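Local coordinates for hemolysin-like protein containing CBS domains (Oenococcus oeni, PDB 3OCO), which is of unknown function but forms the tandem CBS-domain part of a larger, probably membrane-bound CorC/HlyC-type protein whose family is tentatively linked to flavin adenine dinucleotide binding, at residues M32-V37 and D65-Y70; E39-A44 and R78-D83; R55-A60 and S129-D134; V96-N101 and M108-A113; M118-V121 and G127-G130. All coordinates share one frame; numbering follows the deposited sequence.

Overall arrangement
From the N terminus, residues 32-37 first meet 65-70 in contact 1, closing a loop that includes helix 41-51 and strand 55-60. Contact 2 crosses it: 39-44 follows at once, and its partner 78-83 comes after 65-70. Both lie in the first CBS domain. Contact 3 also begins inside the contact 1 loop, at 55-60, but ends far along the chain at 129-134, so it crosses contacts 1 and 2 and ties the first CBS domain to the second. Within its span lies contact 4, a strand and helix of the second domain. Contact 5 follows contact 4 in series and shares Ser129 and Gly130 with contact 3.

Contact 1. Residues M32-V37 and D65-Y70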
# COMPACT_ATOMS: atom_id res chain seq x y z
N MSE A 32 -1.60 -16.11 6.72
CA MSE A 32 -0.35 -15.35 6.54
C MSE A 32 0.65 -16.05 5.62
O MSE A 32 0.76 -17.27 5.64
CB MSE A 32 0.39 -15.16 7.86
CG MSE A 32 -0.24 -14.32 8.93
SE MSE A 32 1.13 -14.07 10.35
CE MSE A 32 1.72 -15.91 10.63
N SER A 33 1.40 -15.26 4.86
CA SER A 33 2.59 -15.75 4.16
C SER A 33 3.82 -15.12 4.79
O SER A 33 3.92 -13.89 4.87
CB SER A 33 2.56 -15.39 2.67
OG SER A 33 1.47 -16.01 2.01
N VAL A 34 4.75 -15.96 5.23
CA VAL A 34 5.96 -15.46 5.88
C VAL A 34 7.23 -15.85 5.13
O VAL A 34 7.21 -16.73 4.26
CB VAL A 34 6.03 -15.97 7.33
CG1 VAL A 34 4.74 -15.64 8.07
CG2 VAL A 34 6.29 -17.47 7.36
N VAL A 35 8.32 -15.16 5.43
CA VAL A 35 9.65 -15.61 5.04
C VAL A 35 10.51 -15.77 6.30
O VAL A 35 10.24 -15.15 7.33
CB VAL A 35 10.34 -14.62 4.09
CG1 VAL A 35 9.60 -14.56 2.78
CG2 VAL A 35 10.40 -13.25 4.73
N ASP A 36 11.55 -16.57 6.20
CA ASP A 36 12.39 -16.88 7.36
C ASP A 36 13.67 -16.03 7.39
O ASP A 36 14.23 -15.69 6.34
CB ASP A 36 12.75 -18.37 7.36
CG ASP A 36 13.51 -18.79 8.61
OD1 ASP A 36 12.94 -18.64 9.71
OD2 ASP A 36 14.67 -19.26 8.50
N VAL A 37 14.13 -15.70 8.59
CA VAL A 37 15.31 -14.85 8.76
C VAL A 37 16.55 -15.42 8.05
O VAL A 37 17.50 -14.69 7.74
CB VAL A 37 15.63 -14.61 10.25
CG1 VAL A 37 15.96 -15.94 10.95
CG2 VAL A 37 16.75 -13.62 10.40
N ASP A 65 5.00 -18.65 14.95
CA ASP A 65 4.76 -18.06 16.27
C ASP A 65 5.95 -17.23 16.77
O ASP A 65 5.90 -16.64 17.85
CB ASP A 65 4.35 -19.12 17.30
CG ASP A 65 3.01 -19.77 16.97
OD1 ASP A 65 2.03 -19.02 16.83
OD2 ASP A 65 2.93 -21.01 16.85
N LYS A 66 7.00 -17.17 15.95
CA LYS A 66 8.17 -16.35 16.24
C LYS A 66 8.46 -15.28 15.15
O LYS A 66 9.52 -15.29 14.50
CB LYS A 66 9.40 -17.26 16.39
CG LYS A 66 9.38 -18.17 17.62
CD LYS A 66 10.60 -19.08 17.64
CE LYS A 66 10.58 -20.10 18.78
NZ LYS A 66 11.60 -21.19 18.56
N ILE A 67 7.52 -14.35 14.96
CA ILE A 67 7.73 -13.23 14.02
C ILE A 67 8.67 -12.19 14.62
O ILE A 67 8.35 -11.56 15.62
CB ILE A 67 6.41 -12.49 13.66
CG1 ILE A 67 5.37 -13.44 13.06
CG2 ILE A 67 6.71 -11.34 12.70
CD1 ILE A 67 5.97 -14.46 12.15
N ILE A 68 9.82 -11.98 14.00
CA ILE A 68 10.79 -11.02 14.54
C ILE A 68 10.80 -9.65 13.81
O ILE A 68 11.42 -8.69 14.27
CB ILE A 68 12.20 -11.62 14.53
CG1 ILE A 68 12.37 -12.55 13.33
CG2 ILE A 68 12.44 -12.44 15.79
CD1 ILE A 68 13.81 -12.91 13.03
N GLY A 69 10.11 -9.56 12.67
CA GLY A 69 10.04 -8.33 11.90
C GLY A 69 9.35 -8.51 10.56
O GLY A 69 8.63 -9.50 10.37
N TYR A 70 9.54 -7.58 9.62
CA TYR A 70 9.00 -7.78 8.28
C TYR A 70 10.01 -7.47 7.21
O TYR A 70 10.96 -6.72 7.45
CB TYR A 70 7.73 -6.96 8.04
CG TYR A 70 7.96 -5.50 7.71
CD1 TYR A 70 7.88 -5.03 6.40
CD2 TYR A 70 8.24 -4.58 8.72
CE1 TYR A 70 8.09 -3.68 6.10
CE2 TYR A 70 8.44 -3.24 8.44
CZ TYR A 70 8.37 -2.79 7.13
OH TYR A 70 8.58 -1.45 6.89
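Val37 and Ile68 bring the two backbones no nearer than 8.3 Å between their CA atoms, a spacing that fits strands 35-36 and 66-72 lying on either side of strand 55-60 rather than pairing directly. What meets is therefore side chain only, in two apolar pairs. In the closer one, the terminal methyl of Ile68 runs into the branch point of Val37, with Ile68 CD1 3.7 Å from Val37 CB. The same methyl, Ile68 CD1, lies 4.0 Å from Val37 CG2, so it is lodged beside one branch of the valine while the two side chains cross at about a right angle. Ile68 reaches this place with an unusual first torsion (chi1 34°), well short of a staggered position, and a nearly straight outer chain (chi2 165°) that carries CD1 outward. The second pair is looser: Val34 CG1 and Ile67 CD1 stand 4.4 Å apart. Here the isoleucine begins off to one side of the other segment, and its end then bends over toward Val34. Thr59 of the central strand touches both residues. Asp36 OD1 is hydrogen-bonded to Thr59 OG1 and Asn62 N, which links strand 35-36 to strand 55-60 and the turn after it. Ile68 is exposed, which places this end of the contact at the surface. The central strand 55-60 joins both partners by backbone hydrogen bonds, Val35 pairing with Pro57 and Thr59, and Ile68 with Val58, while Met32 and Ile67 lean across onto Thr128 of strand 128-132.

Contact 2. Residues E39-A44 and R78-D83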
# COMPACT_ATOMS: atom_id res chain seq x y z
N GLU A 39 16.33 -17.30 5.12
CA GLU A 39 16.15 -17.44 3.69
C GLU A 39 16.92 -16.34 3.00
O GLU A 39 17.24 -15.31 3.61
CB GLU A 39 14.67 -17.44 3.31
CG GLU A 39 14.21 -18.79 2.79
CD GLU A 39 12.92 -19.26 3.44
OE1 GLU A 39 12.04 -18.42 3.72
OE2 GLU A 39 12.79 -20.49 3.68
N THR A 40 17.26 -16.56 1.73
CA THR A 40 18.00 -15.58 0.96
C THR A 40 17.05 -14.61 0.28
O THR A 40 15.87 -14.89 0.10
CB THR A 40 18.77 -16.26 -0.13
OG1 THR A 40 17.83 -16.89 -1.00
CG2 THR A 40 19.72 -17.31 0.45
N ILE A 41 17.59 -13.47 -0.13
CA ILE A 41 16.80 -12.48 -0.82
C ILE A 41 16.19 -13.12 -2.04
O ILE A 41 15.02 -12.94 -2.32
CB ILE A 41 17.66 -11.31 -1.23
CG1 ILE A 41 18.27 -10.66 0.01
CG2 ILE A 41 16.82 -10.31 -2.02
CD1 ILE A 41 17.40 -9.61 0.63
N ALA A 42 16.99 -13.89 -2.76
CA ALA A 42 16.51 -14.56 -3.96
C ALA A 42 15.26 -15.38 -3.70
O ALA A 42 14.41 -15.52 -4.58
CB ALA A 42 17.59 -15.45 -4.54
N ASP A 43 15.15 -15.92 -2.48
CA ASP A 43 13.97 -16.68 -2.08
C ASP A 43 12.78 -15.75 -1.89
O ASP A 43 11.68 -16.02 -2.38
CB ASP A 43 14.22 -17.42 -0.77
CG ASP A 43 15.13 -18.61 -0.93
OD1 ASP A 43 14.89 -19.42 -1.85
OD2 ASP A 43 16.09 -18.75 -0.13
N ALA A 44 13.00 -14.69 -1.12
CA ALA A 44 12.00 -13.67 -0.92
C ALA A 44 11.47 -13.10 -2.25
O ALA A 44 10.28 -12.94 -2.42
CB ALA A 44 12.57 -12.56 -0.04
N ARG A 78 15.26 -4.46 -4.78
CA ARG A 78 16.49 -3.68 -4.83
C ARG A 78 17.73 -4.50 -4.50
O ARG A 78 18.73 -4.44 -5.21
CB ARG A 78 16.43 -2.53 -3.86
CG ARG A 78 17.77 -1.85 -3.76
CD ARG A 78 17.66 -0.57 -3.01
NE ARG A 78 17.01 -0.81 -1.73
CZ ARG A 78 16.82 0.11 -0.79
NH1 ARG A 78 17.22 1.37 -1.00
NH2 ARG A 78 16.22 -0.23 0.34
N GLN A 79 17.68 -5.27 -3.41
CA GLN A 79 18.86 -6.03 -2.99
C GLN A 79 19.21 -7.20 -3.91
O GLN A 79 20.40 -7.50 -4.11
CB GLN A 79 18.73 -6.49 -1.53
CG GLN A 79 19.89 -7.31 -1.06
CD GLN A 79 21.17 -6.51 -1.00
OE1 GLN A 79 21.16 -5.28 -0.83
NE2 GLN A 79 22.30 -7.22 -1.12
N ALA A 80 18.19 -7.85 -4.49
CA ALA A 80 18.41 -8.94 -5.46
C ALA A 80 19.31 -8.53 -6.63
O ALA A 80 20.11 -9.32 -7.12
CB ALA A 80 17.09 -9.46 -5.98
N ARG A 81 19.16 -7.28 -7.07
CA ARG A 81 20.01 -6.75 -8.12
C ARG A 81 21.45 -6.63 -7.62
O ARG A 81 22.40 -6.65 -8.40
CB ARG A 81 19.49 -5.40 -8.60
CG ARG A 81 18.19 -5.52 -9.41
CD ARG A 81 17.40 -4.22 -9.44
NE ARG A 81 18.28 -3.05 -9.56
CZ ARG A 81 18.70 -2.52 -10.70
NH1 ARG A 81 18.31 -3.02 -11.88
NH2 ARG A 81 19.50 -1.46 -10.66
N ILE A 82 21.62 -6.51 -6.31
CA ILE A 82 22.96 -6.33 -5.77
C ILE A 82 23.60 -7.66 -5.36
O ILE A 82 24.68 -7.99 -5.83
CB ILE A 82 22.97 -5.33 -4.62
CG1 ILE A 82 22.49 -3.97 -5.12
CG2 ILE A 82 24.36 -5.24 -4.00
CD1 ILE A 82 22.45 -2.93 -4.03
N ASP A 83 22.93 -8.41 -4.51
CA ASP A 83 23.44 -9.70 -4.05
C ASP A 83 22.30 -10.52 -3.47
O ASP A 83 21.98 -10.38 -2.29
CB ASP A 83 24.50 -9.48 -2.98
CG ASP A 83 25.12 -10.78 -2.51
OD1 ASP A 83 24.74 -11.85 -3.03
OD2 ASP A 83 26.00 -10.72 -1.62
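Gln79 meets Ile41 with the aliphatic part of its chain, and its flat amide runs on along its own helix toward the C-terminal end, where NE2 makes a weak bond to Asp83 O. The other flat group, the carboxylate of Asp43, is gripped twice through OD2: Thr40 N comes to the anti lone pair, whereas the Thr40 hydroxyl donates from well above the plane, at 2.7 Å from Thr40 OG1 to Asp43 OD2. In return Thr40 OG1 accepts from Asp43 N, completing a capping box that starts helix 41-51. That cap sits immediately before Ile41, the residue on which the contact turns. Ile41 CD1 lies 3.8 Å from Gln79 CG, the two chains crossing at about a right angle. With its other branch, placed anti to the backbone N, Ile41 reaches the helix backbone itself, CG2 being 3.7 Å from Ala80 N and 4.1 Å from Ala80 CB. Ile76 of helix 73-83 and Ile91 continue the apolar surroundings of Ile41, and backbone hydrogen bonds tie Ile41 to Ala86 and Ala42 to Asp84, in the chain just after helix 73-83. On that helix, Arg78 and Arg81 pack on Leu49 of the second subunit.

Contact 3. Residues R55-A60 and S129-D134; sequences RFPVTA and SGIITD
Pro57 and Ile131 make the apolar centre of this contact, the proline ring offering CG to the terminal methyl of the isoleucine, CD1, at 3.7 Å. Ile131 sends CG1 between its backbone N and carbonyl carbon (chi1 72°), and a straight outer chain then carries CD1 across to Pro57, the two side chains crossing at about a right angle. Further along, Arg55 stretches its chain, extended from CG to NE, toward Asp134. The salt bridge there is long: Arg55 NH1 lies 4.0 Å from Asp134 OD1, which sits at the edge of the guanidinium near its plane, and the carboxylate is turned 53° against that plane. Such a spacing suggests general electrostatic attraction more than a fixed grip. These pairs join the two CBS domains, whose tandem arrangement is known as a Bateman module, and Gly130, Thr133 and Asp136 fit the short signature that in nucleotide-binding CBS domains often contacts a ribose; whether this protein does so is not established. Thr133 holds the N-cap position of helix 134-142, and its backbone N is hydrogen-bonded to Asp136 OD2. Asp134 follows it in the first turn, where the helix end would probably favour a charged carboxylate. Pro117 and Tyr70 pack on Arg55, and Met32 on Ile131. Tyr138 of the second subunit packs on Asp134.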
# COMPACT_ATOMS: atom_id res chain seq x y z
N ARG A 55 4.52 -6.69 1.94
CA ARG A 55 5.22 -6.90 3.20
C ARG A 55 5.05 -8.31 3.74
O ARG A 55 3.92 -8.79 3.86
CB ARG A 55 4.75 -5.91 4.26
CG ARG A 55 4.94 -4.49 3.84
CD ARG A 55 4.60 -3.57 4.96
NE ARG A 55 4.82 -2.19 4.59
CZ ARG A 55 3.84 -1.35 4.30
NH1 ARG A 55 2.58 -1.78 4.33
NH2 ARG A 55 4.12 -0.09 3.98
N PHE A 56 6.17 -8.96 4.04
CA PHE A 56 6.15 -10.32 4.57
C PHE A 56 6.72 -10.35 5.97
O PHE A 56 7.88 -9.98 6.18
CB PHE A 56 6.99 -11.25 3.71
CG PHE A 56 6.36 -11.58 2.39
CD1 PHE A 56 5.46 -12.62 2.28
CD2 PHE A 56 6.69 -10.86 1.25
CE1 PHE A 56 4.88 -12.94 1.06
CE2 PHE A 56 6.12 -11.17 0.02
CZ PHE A 56 5.21 -12.22 -0.07
N PRO A 57 5.92 -10.80 6.93
CA PRO A 57 6.41 -11.14 8.26
C PRO A 57 7.59 -12.10 8.14
O PRO A 57 7.55 -13.05 7.33
CB PRO A 57 5.23 -11.87 8.89
CG PRO A 57 4.04 -11.38 8.14
CD PRO A 57 4.51 -11.20 6.74
N VAL A 58 8.66 -11.80 8.89
CA VAL A 58 9.84 -12.65 8.95
C VAL A 58 9.80 -13.52 10.23
O VAL A 58 9.69 -12.98 11.32
CB VAL A 58 11.12 -11.79 8.96
CG1 VAL A 58 12.34 -12.65 9.25
CG2 VAL A 58 11.27 -11.04 7.63
N THR A 59 9.89 -14.84 10.08
CA THR A 59 9.89 -15.75 11.23
C THR A 59 11.30 -16.09 11.68
O THR A 59 12.24 -16.09 10.89
CB THR A 59 9.16 -17.09 10.92
OG1 THR A 59 9.90 -17.84 9.95
CG2 THR A 59 7.78 -16.86 10.39
N ALA A 60 11.45 -16.36 12.97
CA ALA A 60 12.66 -17.01 13.47
C ALA A 60 12.44 -18.51 13.47
O ALA A 60 11.33 -18.98 13.75
CB ALA A 60 13.00 -16.53 14.88
N SER A 129 -1.51 -14.65 16.55
CA SER A 129 -2.92 -14.74 16.15
C SER A 129 -3.14 -14.27 14.71
O SER A 129 -3.99 -14.80 13.99
CB SER A 129 -3.79 -13.91 17.09
OG SER A 129 -3.60 -14.31 18.42
N GLY A 130 -2.38 -13.26 14.30
CA GLY A 130 -2.42 -12.74 12.95
C GLY A 130 -1.71 -11.40 12.90
O GLY A 130 -1.09 -10.98 13.89
N ILE A 131 -1.80 -10.72 11.74
CA ILE A 131 -1.13 -9.44 11.57
C ILE A 131 -2.09 -8.37 11.05
O ILE A 131 -3.16 -8.68 10.51
CB ILE A 131 0.07 -9.52 10.58
CG1 ILE A 131 -0.42 -9.69 9.13
CG2 ILE A 131 1.02 -10.62 10.96
CD1 ILE A 131 0.71 -9.77 8.10
N ILE A 132 -1.69 -7.11 11.21
CA ILE A 132 -2.45 -5.98 10.68
C ILE A 132 -1.56 -4.96 10.01
O ILE A 132 -0.50 -4.62 10.53
CB ILE A 132 -3.20 -5.20 11.78
CG1 ILE A 132 -4.31 -6.05 12.40
CG2 ILE A 132 -3.74 -3.90 11.20
CD1 ILE A 132 -4.78 -5.52 13.74
N THR A 133 -2.01 -4.48 8.86
CA THR A 133 -1.42 -3.32 8.19
C THR A 133 -2.50 -2.41 7.61
O THR A 133 -3.68 -2.77 7.57
CB THR A 133 -0.49 -3.75 7.07
OG1 THR A 133 -1.25 -4.39 6.04
CG2 THR A 133 0.57 -4.72 7.62
N ASP A 134 -2.10 -1.23 7.17
CA ASP A 134 -3.03 -0.31 6.55
C ASP A 134 -4.04 -0.99 5.61
O ASP A 134 -5.23 -0.73 5.68
CB ASP A 134 -2.28 0.84 5.84
CG ASP A 134 -1.17 0.34 4.90
OD1 ASP A 134 -1.28 -0.78 4.35
OD2 ASP A 134 -0.18 1.08 4.71

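Contact 4. Residues V96-N101 and M108-A113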
# COMPACT_ATOMS: atom_id res chain seq x y z
N VAL A 96 5.67 -3.95 15.52
CA VAL A 96 5.16 -3.78 16.87
C VAL A 96 4.15 -4.90 17.15
O VAL A 96 3.43 -5.35 16.26
CB VAL A 96 4.57 -2.37 17.08
CG1 VAL A 96 3.27 -2.21 16.29
CG2 VAL A 96 4.34 -2.11 18.56
N SER A 97 4.13 -5.39 18.38
CA SER A 97 3.18 -6.44 18.72
C SER A 97 2.10 -5.86 19.61
O SER A 97 2.34 -4.93 20.39
CB SER A 97 3.89 -7.62 19.39
OG SER A 97 4.54 -7.24 20.59
N VAL A 98 0.89 -6.40 19.47
CA VAL A 98 -0.26 -5.90 20.21
C VAL A 98 -1.13 -7.09 20.57
O VAL A 98 -1.16 -8.07 19.82
CB VAL A 98 -1.09 -4.89 19.37
CG1 VAL A 98 -0.19 -3.84 18.71
CG2 VAL A 98 -1.91 -5.60 18.30
N PRO A 99 -1.86 -7.01 21.71
CA PRO A 99 -2.76 -8.08 22.17
C PRO A 99 -4.03 -8.16 21.34
O PRO A 99 -4.45 -7.14 20.77
CB PRO A 99 -3.10 -7.68 23.61
CG PRO A 99 -2.43 -6.34 23.87
CD PRO A 99 -2.00 -5.79 22.54
N GLU A 100 -4.64 -9.34 21.26
CA GLU A 100 -5.88 -9.53 20.49
C GLU A 100 -6.96 -8.51 20.81
O GLU A 100 -7.80 -8.20 19.97
CB GLU A 100 -6.45 -10.93 20.71
CG GLU A 100 -5.78 -12.00 19.91
CD GLU A 100 -6.00 -13.38 20.50
OE1 GLU A 100 -7.05 -13.59 21.15
OE2 GLU A 100 -5.12 -14.24 20.33
N ASN A 101 -6.96 -8.01 22.03
CA ASN A 101 -8.06 -7.17 22.49
C ASN A 101 -7.82 -5.67 22.37
O ASN A 101 -8.67 -4.88 22.75
CB ASN A 101 -8.49 -7.54 23.91
CG ASN A 101 -7.36 -7.42 24.91
OD1 ASN A 101 -6.98 -6.31 25.31
ND2 ASN A 101 -6.79 -8.55 25.31
N MSE A 108 -3.41 1.30 15.71
CA MSE A 108 -2.95 2.26 14.70
C MSE A 108 -1.93 3.22 15.32
O MSE A 108 -0.88 3.50 14.73
CB MSE A 108 -4.13 3.06 14.12
CG MSE A 108 -5.09 2.29 13.21
SE MSE A 108 -6.79 3.27 12.97
CE MSE A 108 -6.30 4.57 11.57
N GLU A 109 -2.23 3.71 16.52
CA GLU A 109 -1.35 4.64 17.21
C GLU A 109 -0.08 3.97 17.73
O GLU A 109 0.96 4.60 17.88
CB GLU A 109 -2.07 5.34 18.36
CG GLU A 109 -1.28 6.51 18.96
CD GLU A 109 -0.80 7.51 17.90
OE1 GLU A 109 0.39 7.89 17.94
OE2 GLU A 109 -1.62 7.90 17.03
N GLU A 110 -0.17 2.68 18.01
CA GLU A 110 1.01 1.93 18.40
C GLU A 110 1.94 1.84 17.19
O GLU A 110 3.13 2.13 17.29
CB GLU A 110 0.62 0.54 18.91
CG GLU A 110 1.40 0.08 20.12
CD GLU A 110 1.25 1.03 21.29
OE1 GLU A 110 2.22 1.19 22.07
OE2 GLU A 110 0.16 1.61 21.43
N MSE A 111 1.39 1.43 16.05
CA MSE A 111 2.12 1.43 14.79
C MSE A 111 2.74 2.78 14.46
O MSE A 111 3.76 2.85 13.80
CB MSE A 111 1.21 1.02 13.63
CG MSE A 111 0.76 -0.41 13.71
SE MSE A 111 -0.79 -0.72 12.59
CE MSE A 111 0.06 -0.95 10.85
N SER A 112 2.10 3.85 14.91
CA SER A 112 2.63 5.17 14.59
C SER A 112 3.73 5.58 15.56
O SER A 112 4.75 6.14 15.15
CB SER A 112 1.51 6.21 14.57
OG SER A 112 2.05 7.50 14.38
N ALA A 113 3.53 5.31 16.84
CA ALA A 113 4.51 5.72 17.84
C ALA A 113 5.82 4.98 17.61
O ALA A 113 6.90 5.54 17.82
CB ALA A 113 3.97 5.48 19.26
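Val96 opens the strand by splitting its two methyl groups between neighbouring residues of the helix. Val96 CG1 lies 4.0 Å from Met111 CG and 4.1 Å from Met111 CA, close to the helix backbone. Val96 CG2, anti to the valine backbone N, meets Glu110 CG, also at 4.0 Å. Against both helix side chains the valine stands at about a right angle. Glu110 takes part with its hydrocarbon portion: chi1 (-139°, off a staggered position) sets its CG beside the valine, and the bend at chi2 (59°) turns the carboxylate off from it. Ser97 points away from the helix and packs instead on Ile122 of the adjoining strand. Val98 returns to the helix side, but more loosely, its CG1 being 4.5 Å from Glu110 CB. Glu110 thus meets two valines of the same strand face, Val96 and Val98, with Ser97 between them turned away. Pro99 ends the strand, and Glu100 beyond it packs on Val121 and Asp123, its OE2 hydrogen-bonded to Ser129 OG. On the helix, Met111, a selenomethionine, continues inward from Val96 and touches Ala119. The axes of strand 96-99 and helix 108-113 approach to 8.8 Å and run nearly antiparallel, at 157°. That is the geometry of a beta-alpha-beta crossover, in which the chain climbs strand 96-99, descends the helix and climbs again in strand 119-122, parallel to the first and bonded to it from Val96 and Val98 to Ile120, while Met108 on another side of the helix packs on Phe142 of the second subunit.

Contact 5. Residues M118-V121 and G127-G130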
# COMPACT_ATOMS: atom_id res chain seq x y z
N MSE A 118 3.58 -2.50 10.32
CA MSE A 118 3.03 -3.79 10.66
C MSE A 118 2.90 -4.02 12.15
O MSE A 118 3.84 -3.82 12.91
CB MSE A 118 3.82 -4.93 10.02
CG MSE A 118 3.27 -6.30 10.41
SE MSE A 118 3.89 -7.74 9.29
CE MSE A 118 5.52 -8.26 10.21
N ALA A 119 1.70 -4.41 12.56
CA ALA A 119 1.46 -4.84 13.92
C ALA A 119 1.25 -6.34 13.90
O ALA A 119 0.57 -6.86 13.02
CB ALA A 119 0.25 -4.15 14.47
N ILE A 120 1.84 -7.03 14.87
CA ILE A 120 1.63 -8.46 14.98
C ILE A 120 0.69 -8.70 16.15
O ILE A 120 0.98 -8.27 17.28
CB ILE A 120 2.96 -9.25 15.19
CG1 ILE A 120 3.81 -9.25 13.92
CG2 ILE A 120 2.67 -10.68 15.50
CD1 ILE A 120 4.19 -7.90 13.42
N VAL A 121 -0.44 -9.35 15.89
CA VAL A 121 -1.42 -9.64 16.93
C VAL A 121 -1.05 -10.94 17.68
O VAL A 121 -0.97 -12.00 17.06
CB VAL A 121 -2.86 -9.73 16.37
CG1 VAL A 121 -3.87 -9.77 17.50
CG2 VAL A 121 -3.16 -8.55 15.45
N GLY A 127 2.01 -16.63 21.26
CA GLY A 127 1.98 -17.10 19.88
C GLY A 127 1.42 -16.01 18.96
O GLY A 127 1.09 -14.93 19.44
N THR A 128 1.31 -16.29 17.65
CA THR A 128 0.84 -15.32 16.64
C THR A 128 -0.61 -15.57 16.22
O THR A 128 -0.91 -16.59 15.59
CB THR A 128 1.67 -15.44 15.35
OG1 THR A 128 3.04 -15.08 15.62
CG2 THR A 128 1.10 -14.53 14.25
N SER A 129 -1.51 -14.65 16.55
CA SER A 129 -2.92 -14.74 16.15
C SER A 129 -3.14 -14.27 14.71
O SER A 129 -3.99 -14.80 13.99
CB SER A 129 -3.79 -13.91 17.09
OG SER A 129 -3.60 -14.31 18.42
N GLY A 130 -2.38 -13.26 14.30
CA GLY A 130 -2.42 -12.74 12.95
C GLY A 130 -1.71 -11.40 12.90
O GLY A 130 -1.09 -10.98 13.89
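Val121 is bonded through both its backbone N and O to the strand opposite. Its N-H donates to Gly130 O at 2.7 Å, with an angle of 147° at the hydrogen. Its carbonyl oxygen accepts twice: Ser129 N comes to 2.8 Å from Val121 O, and Gly130 N makes a weak bond at 3.3 Å to the same atom. One acceptor thus satisfies two successive donors, both Ser129 and Gly130 facing a single residue. Gly130 O also lies close to Val121 CB, at 3.3 Å, so the carbonyl fits snugly beside the valine branch point. Val121 sends CG1 anti to its backbone N (chi1 -170°), and there it lies 4.2 Å from Ser129 CB. A looser apolar touch joins Ile120 CG2 to Thr128 CG2, 4.3 Å apart, in the direction of Ile67. Several other polar groups of the second segment are bonded outside the contact. Thr128 N is held by Asp65 OD1 and Thr128 OG1 by Lys64 O, while Thr128 O accepts from Arg29 NH1; the threonine is thereby fastened to the first CBS domain. Gly127 N is bonded to Asp123 OD1 within the hairpin turn. Ser129 OG lies at Glu100 OE2, a hydrogen bond modelled so short that its exact length is doubtful. With Val121 and Gly130 as an antiparallel hydrogen-bonded pair and Ser129 as the extra residue, the arrangement is a classic beta bulge in the hairpin of strands 119-122 and 128-132, part of the second CBS domain.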